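Local coordinates for TRAP dicarboxylate ABC transporter, substrate-binding protein (Roseobacter denitrificans, PDB 4OVQ) that binds beta-D-glucuronate as a periplasmic solute-binding protein and probably hands it to a TRAP transporter in the membrane, at residues A[88-94]-A[168-172]; A[103-107]-A[300-304]; A[149-155]-A[221-225]. All blocks are in the same frame, centred on the assembly; numbering follows the deposited sequence.

How the contacts relate
Contact 1 forms part of the glucuronate pocket itself: N88 and M169, one from each of its segments, both touch the bound sugar acid. Contact 2 lies farther from the sugar, its centre about 14 Å from that of contact 1, and the two meet where S103 OG packs 3.5 Å from G90 CA; the side chain of P105 is about 10 Å from that of R146, a glucuronate-binding residue. Contact 3 belongs to another part of the protein, its centre about 23 Å from that of contact 1 and about 22 Å from that of contact 2, without touching either. Even so, the side chain of Y149 comes within about 6 Å of the ligand and about 4 Å of the N207 side chain, a glucuronate-binding residue.

Contact 1 (A[88-94]-A[168-172]). With BDP (beta-D-glucopyranuronic acid), chain C.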
# COMPACT_ATOMS: atom_id res chain seq x y z
N ASN A 88 -0.85 -4.10 -1.54
CA ASN A 88 -0.34 -2.73 -1.61
C ASN A 88 0.62 -2.62 -2.79
O ASN A 88 1.39 -3.55 -3.06
CB ASN A 88 0.44 -2.47 -0.34
CG ASN A 88 0.85 -1.02 -0.15
OD1 ASN A 88 1.99 -0.64 -0.49
ND2 ASN A 88 -0.01 -0.23 0.48
N LEU A 89 0.61 -1.51 -3.52
CA LEU A 89 1.50 -1.41 -4.69
C LEU A 89 2.98 -1.25 -4.35
O LEU A 89 3.83 -1.46 -5.19
CB LEU A 89 1.03 -0.33 -5.66
CG LEU A 89 0.25 -0.94 -6.83
CD1 LEU A 89 -1.05 -1.57 -6.39
CD2 LEU A 89 0.00 0.11 -7.93
N GLY A 90 3.28 -0.89 -3.10
CA GLY A 90 4.67 -0.75 -2.66
C GLY A 90 5.56 -1.93 -2.99
O GLY A 90 6.56 -1.81 -3.68
N PRO A 91 5.20 -3.11 -2.51
CA PRO A 91 5.98 -4.32 -2.80
C PRO A 91 5.82 -4.86 -4.23
O PRO A 91 6.59 -5.73 -4.64
CB PRO A 91 5.48 -5.32 -1.75
CG PRO A 91 4.75 -4.48 -0.73
CD PRO A 91 4.17 -3.35 -1.49
N ILE A 92 4.84 -4.34 -4.97
CA ILE A 92 4.72 -4.65 -6.41
C ILE A 92 5.74 -3.87 -7.26
O ILE A 92 6.17 -4.35 -8.35
CB ILE A 92 3.29 -4.41 -6.94
CG1 ILE A 92 2.32 -5.38 -6.23
CG2 ILE A 92 3.24 -4.55 -8.46
CD1 ILE A 92 0.93 -5.22 -6.62
N GLY A 93 6.21 -2.75 -6.76
CA GLY A 93 7.06 -1.87 -7.55
C GLY A 93 8.32 -2.52 -8.06
O GLY A 93 8.70 -2.29 -9.20
N PRO A 94 8.98 -3.32 -7.21
CA PRO A 94 10.24 -3.91 -7.71
C PRO A 94 10.01 -4.88 -8.87
O PRO A 94 10.93 -5.07 -9.67
CB PRO A 94 10.78 -4.63 -6.48
CG PRO A 94 10.25 -3.78 -5.29
CD PRO A 94 8.83 -3.47 -5.75
N VAL A 168 11.12 0.04 6.64
CA VAL A 168 10.35 0.27 5.43
C VAL A 168 9.96 -1.02 4.78
O VAL A 168 10.47 -2.09 5.12
CB VAL A 168 11.14 1.12 4.39
CG1 VAL A 168 11.31 2.55 4.89
CG2 VAL A 168 12.51 0.51 4.11
N MSE A 169 9.02 -0.94 3.83
CA MSE A 169 8.70 -2.10 2.99
C MSE A 169 9.83 -2.44 2.06
O MSE A 169 10.76 -1.65 1.91
CB MSE A 169 7.44 -1.81 2.18
CG MSE A 169 6.16 -1.64 3.03
SE MSE A 169 4.51 -1.49 2.04
CE MSE A 169 4.72 0.35 1.36
N ASN A 170 9.72 -3.62 1.45
CA ASN A 170 10.75 -4.14 0.56
C ASN A 170 10.74 -3.51 -0.86
O ASN A 170 10.24 -4.11 -1.80
CB ASN A 170 10.59 -5.66 0.49
CG ASN A 170 10.77 -6.32 1.84
OD1 ASN A 170 11.90 -6.52 2.30
ND2 ASN A 170 9.67 -6.66 2.48
N ASN A 171 11.30 -2.31 -0.96
CA ASN A 171 11.39 -1.57 -2.22
C ASN A 171 12.52 -0.56 -2.07
O ASN A 171 12.53 0.24 -1.14
CB ASN A 171 10.03 -0.90 -2.55
CG ASN A 171 10.02 -0.18 -3.91
OD1 ASN A 171 11.06 0.26 -4.41
ND2 ASN A 171 8.84 -0.07 -4.51
N GLU A 172 13.51 -0.62 -2.96
CA GLU A 172 14.68 0.25 -2.82
C GLU A 172 14.35 1.74 -2.91
O GLU A 172 15.15 2.59 -2.48
CB GLU A 172 15.77 -0.13 -3.83
CG GLU A 172 16.68 -1.25 -3.34
CD GLU A 172 17.77 -0.77 -2.36
OE1 GLU A 172 18.53 0.16 -2.70
OE2 GLU A 172 17.85 -1.34 -1.25
C1 BDP C . -0.00 -1.21 4.96
C2 BDP C . -0.47 -1.98 3.75
C3 BDP C . -0.01 -3.36 3.91
C4 BDP C . 1.48 -3.40 4.02
C5 BDP C . 1.94 -2.55 5.18
C6 BDP C . 3.47 -2.51 5.32
O2 BDP C . -1.94 -1.94 3.81
O3 BDP C . -0.35 -4.02 2.64
O4 BDP C . 1.93 -4.81 4.20
O5 BDP C . 1.46 -1.22 5.07
O6A BDP C . 4.14 -3.55 5.04
O1 BDP C . -0.36 0.14 4.92
O6B BDP C . 3.91 -1.46 5.86
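A chi1 of -176° swings the N171 amide away from its own backbone N and into the 88-94 turn, while the M169 selenomethionine chain runs extended to SE and then bends at chi3 (-74°), turning CE toward N88. N171 ND2 donates to G90 O at 3.0 Å (N-H...O 157°), slightly tilted from both the carbonyl and the amide plane. G90 O is gripped twice, since G93 N also donates to it. The same ND2 bonds N100 OD1, and N171 OD1 caps helix 172-180 through L173 N, which fixes the rotation of the amide. P94 packs against it, its CD 3.6 Å from ND2, and its CG reaches N170 O at 3.5 Å. M169 CE lies 3.4 Å from N88 OD1, the oxygen that accepts from G90 N above its carbonyl plane as the N-cap of helix 89-92. P91 CD sits 4.0 Å from SE. Toward the ligand, M169 CG is 3.4 Å from O6A of the glucuronate and N88 CB is 3.5 Å from its O3; N88 ND2 bonds E234, itself a sugar-binding residue. The two segments, each with an asparagine N-cap, thus join where N88 and M169 line the ligand-binding cleft of a TRAP-type solute-binding protein.

Contact 2 (A[103-107]-A[300-304]); sequences SLPFI and MAPVY
Y304 and L104 form the tight part of this contact. L104 CD2 sits over the centre of the Y304 ring, 4.1 Å from the centroid in a CH-pi contact, while its CB lies 3.8 Å from CZ. At the ring's far end Y304 OH donates a short bond of 2.5 Å to P105 O, reaching it from above the carbonyl plane. That oxygen belongs to the central peptide of a type II turn, L104 to I107, in which F106 takes a positive phi of 63°. I107 CB closes in on the hydroxyl at 3.3 Å. Beside this, M300, a selenomethionine, folds back through bends at chi2 and chi3 and lays SE against the proline ring, 3.7 Å from P105 CB. Packing is looser elsewhere: V303 CG1 stays 4.3 Å from P105 CD, and the partly exposed F106 meets M300 CG at its ring edge at 4.0 Å, with F296 and Q297 of helix 294-298 alongside. On the outer side of the helix A301 and P302 are exposed and do not reach the turn. The chemistry is apolar except for one hydroxyl-to-carbonyl bond, which suggests that apolar packing carries most of the join between the turn and helix 301-310, while the polar bond probably holds the P105-F106 peptide in its orientation.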
# COMPACT_ATOMS: atom_id res chain seq x y z
N SER A 103 5.14 4.59 -5.71
CA SER A 103 6.01 4.46 -4.56
C SER A 103 7.01 5.65 -4.47
O SER A 103 7.81 5.73 -3.54
CB SER A 103 6.72 3.12 -4.63
OG SER A 103 5.78 2.06 -4.33
N LEU A 104 6.94 6.58 -5.41
CA LEU A 104 7.75 7.81 -5.30
C LEU A 104 7.20 8.72 -4.21
O LEU A 104 6.03 9.07 -4.19
CB LEU A 104 7.80 8.54 -6.64
CG LEU A 104 8.71 7.86 -7.66
CD1 LEU A 104 8.39 8.35 -9.08
CD2 LEU A 104 10.20 8.05 -7.33
N PRO A 105 8.07 9.12 -3.26
CA PRO A 105 7.66 10.01 -2.18
C PRO A 105 7.13 11.34 -2.73
O PRO A 105 7.70 11.87 -3.66
CB PRO A 105 8.98 10.24 -1.43
CG PRO A 105 9.75 9.01 -1.67
CD PRO A 105 9.46 8.65 -3.09
N PHE A 106 6.02 11.80 -2.17
CA PHE A 106 5.46 13.11 -2.50
C PHE A 106 5.02 13.25 -3.96
O PHE A 106 5.06 14.36 -4.51
CB PHE A 106 6.46 14.22 -2.12
CG PHE A 106 6.84 14.22 -0.65
CD1 PHE A 106 5.94 14.67 0.31
CD2 PHE A 106 8.09 13.79 -0.24
CE1 PHE A 106 6.28 14.67 1.65
CE2 PHE A 106 8.44 13.80 1.09
CZ PHE A 106 7.53 14.25 2.04
N ILE A 107 4.59 12.16 -4.59
CA ILE A 107 4.14 12.24 -5.98
C ILE A 107 2.65 12.60 -6.13
O ILE A 107 2.25 13.20 -7.13
CB ILE A 107 4.47 10.97 -6.79
CG1 ILE A 107 4.34 11.29 -8.29
CG2 ILE A 107 3.59 9.81 -6.39
CD1 ILE A 107 4.66 10.14 -9.19
N MSE A 300 14.20 14.42 -1.76
CA MSE A 300 13.88 13.26 -2.60
C MSE A 300 14.36 13.37 -4.02
O MSE A 300 14.16 12.46 -4.82
CB MSE A 300 12.38 13.02 -2.63
CG MSE A 300 11.79 12.89 -1.30
SE MSE A 300 12.40 11.31 -0.36
CE MSE A 300 13.98 11.93 0.51
N ALA A 301 14.98 14.50 -4.36
CA ALA A 301 15.44 14.71 -5.72
C ALA A 301 16.19 13.50 -6.25
O ALA A 301 15.87 13.01 -7.33
CB ALA A 301 16.31 15.98 -5.83
N PRO A 302 17.17 12.98 -5.48
CA PRO A 302 17.99 11.83 -5.87
C PRO A 302 17.21 10.50 -6.02
O PRO A 302 17.64 9.61 -6.74
CB PRO A 302 19.03 11.71 -4.74
CG PRO A 302 18.87 12.87 -3.91
CD PRO A 302 17.53 13.45 -4.13
N VAL A 303 16.09 10.37 -5.33
CA VAL A 303 15.28 9.16 -5.46
C VAL A 303 14.51 9.19 -6.78
O VAL A 303 14.43 8.17 -7.49
CB VAL A 303 14.33 9.00 -4.24
CG1 VAL A 303 13.44 7.75 -4.38
CG2 VAL A 303 15.14 8.93 -2.95
N TYR A 304 13.92 10.34 -7.10
CA TYR A 304 13.20 10.53 -8.37
C TYR A 304 14.17 10.40 -9.51
O TYR A 304 13.94 9.67 -10.48
CB TYR A 304 12.57 11.91 -8.45
CG TYR A 304 11.20 12.03 -7.84
CD1 TYR A 304 11.02 12.10 -6.47
CD2 TYR A 304 10.07 12.07 -8.64
CE1 TYR A 304 9.79 12.22 -5.91
CE2 TYR A 304 8.82 12.20 -8.08
CZ TYR A 304 8.68 12.26 -6.71
OH TYR A 304 7.43 12.38 -6.14

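Contact 3 (A[149-155]-A[221-225]); sequences YNGEKPI and AGFYS
N150 and F223 form a hydrogen-bonded antiparallel pair joining the end of strand 146-150 to the start of strand 223-230, with an Asx turn at N150 leading the chain onward. N150 N donates to F223 O at 3.0 Å, in the carbonyl plane, and F223 N returns a bond to N150 O. On this side of the sheet the F223 ring packs against the 151-154 loop, with K153 CA and P154 CD over one face, both displaced toward its rim, P154 CD 4.0 Å from the centroid in a CH-pi contact, while N150 O and G151 O lie at the edge. Replacing F223 by an alanine would take away the surface on which K153 and P154 rest, and would probably leave a gap beside them, with the N150 bonds still shaping the loop. Those bonds come from the N150 side chain: OD1 accepts from E152 N (2.8 Å) and K153 N on the same face of its plane, and ND2, with its acceptor in the amide plane, donates to K153 O at 2.7 Å. Farther along, I155 N reaches S225 OG at 3.0 Å in a nearly straight bond (166°), and N288 of strand 286-289 bonds the same hydroxyl. On the opposite side of the sheet the non-hydrogen-bonded pair Y149 and Y224 brings Y149 CD2 within 3.8 Å of Y224 CE2; outward, H217 holds the hydroxyl of Y149 and the backbone oxygen of N207 that of Y224. A water donates to F223 O at 3.1 Å and to S225 OG, and takes a weak bond from N150 ND2.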
# COMPACT_ATOMS: atom_id res chain seq x y z
N TYR A 149 6.38 7.18 12.43
CA TYR A 149 6.18 7.05 13.86
C TYR A 149 7.41 6.44 14.53
O TYR A 149 8.12 5.63 13.94
CB TYR A 149 4.93 6.24 14.18
CG TYR A 149 4.70 4.93 13.45
CD1 TYR A 149 5.15 3.74 13.96
CD2 TYR A 149 3.89 4.88 12.32
CE1 TYR A 149 4.87 2.53 13.34
CE2 TYR A 149 3.61 3.69 11.67
CZ TYR A 149 4.10 2.51 12.19
OH TYR A 149 3.80 1.32 11.55
N ASN A 150 7.66 6.83 15.78
CA ASN A 150 8.78 6.29 16.54
C ASN A 150 8.53 6.53 18.02
O ASN A 150 7.59 7.24 18.38
CB ASN A 150 10.12 6.89 16.11
CG ASN A 150 10.31 8.31 16.63
OD1 ASN A 150 11.03 8.52 17.62
ND2 ASN A 150 9.68 9.28 15.98
N GLY A 151 9.37 5.94 18.86
CA GLY A 151 9.15 5.96 20.29
C GLY A 151 9.95 7.03 21.02
O GLY A 151 9.71 7.27 22.20
N GLU A 152 10.85 7.70 20.31
CA GLU A 152 11.82 8.60 20.95
C GLU A 152 11.40 10.08 20.92
O GLU A 152 11.41 10.76 21.95
CB GLU A 152 13.18 8.44 20.27
CG GLU A 152 14.21 9.55 20.55
CD GLU A 152 15.41 9.47 19.59
OE1 GLU A 152 15.41 8.58 18.71
OE2 GLU A 152 16.34 10.29 19.70
N LYS A 153 11.04 10.58 19.75
CA LYS A 153 10.82 12.01 19.60
C LYS A 153 9.99 12.37 18.38
O LYS A 153 9.93 11.60 17.43
CB LYS A 153 12.16 12.72 19.45
CG LYS A 153 12.93 12.28 18.21
CD LYS A 153 14.36 12.78 18.21
CE LYS A 153 15.10 12.22 17.02
NZ LYS A 153 16.42 12.86 16.81
N PRO A 154 9.36 13.55 18.40
CA PRO A 154 8.70 14.04 17.19
C PRO A 154 9.67 14.25 16.04
O PRO A 154 10.84 14.56 16.26
CB PRO A 154 8.15 15.41 17.62
CG PRO A 154 8.06 15.35 19.11
CD PRO A 154 9.14 14.43 19.56
N ILE A 155 9.17 14.09 14.82
CA ILE A 155 9.90 14.46 13.60
C ILE A 155 9.26 15.70 12.99
O ILE A 155 8.08 15.69 12.64
CB ILE A 155 9.84 13.33 12.55
CG1 ILE A 155 10.65 12.13 13.04
CG2 ILE A 155 10.35 13.82 11.20
CD1 ILE A 155 10.26 10.82 12.32
N ALA A 221 5.61 2.69 19.84
CA ALA A 221 6.12 3.83 19.08
C ALA A 221 5.13 5.01 19.17
O ALA A 221 4.39 5.30 18.22
CB ALA A 221 6.34 3.42 17.62
N GLY A 222 5.12 5.72 20.29
CA GLY A 222 4.03 6.65 20.55
C GLY A 222 4.10 8.08 20.05
O GLY A 222 3.28 8.92 20.48
N PHE A 223 5.07 8.40 19.20
CA PHE A 223 5.06 9.69 18.49
C PHE A 223 4.68 9.44 17.03
O PHE A 223 5.33 8.65 16.34
CB PHE A 223 6.44 10.36 18.52
CG PHE A 223 6.88 10.80 19.89
CD1 PHE A 223 6.40 11.97 20.44
CD2 PHE A 223 7.78 10.04 20.61
CE1 PHE A 223 6.80 12.36 21.70
CE2 PHE A 223 8.18 10.43 21.86
CZ PHE A 223 7.69 11.59 22.41
N TYR A 224 3.63 10.10 16.55
CA TYR A 224 3.21 9.98 15.15
C TYR A 224 3.30 11.36 14.52
O TYR A 224 2.70 12.34 15.01
CB TYR A 224 1.79 9.43 15.08
CG TYR A 224 1.29 8.99 13.70
CD1 TYR A 224 0.65 9.89 12.86
CD2 TYR A 224 1.39 7.66 13.29
CE1 TYR A 224 0.15 9.48 11.62
CE2 TYR A 224 0.91 7.24 12.06
CZ TYR A 224 0.29 8.16 11.22
OH TYR A 224 -0.21 7.75 10.01
N SER A 225 4.08 11.46 13.45
CA SER A 225 4.37 12.72 12.80
C SER A 225 3.85 12.69 11.37
O SER A 225 4.28 11.86 10.58
CB SER A 225 5.89 12.99 12.78
OG SER A 225 6.43 13.10 14.09
O HOH W 1 7.28 10.25 14.62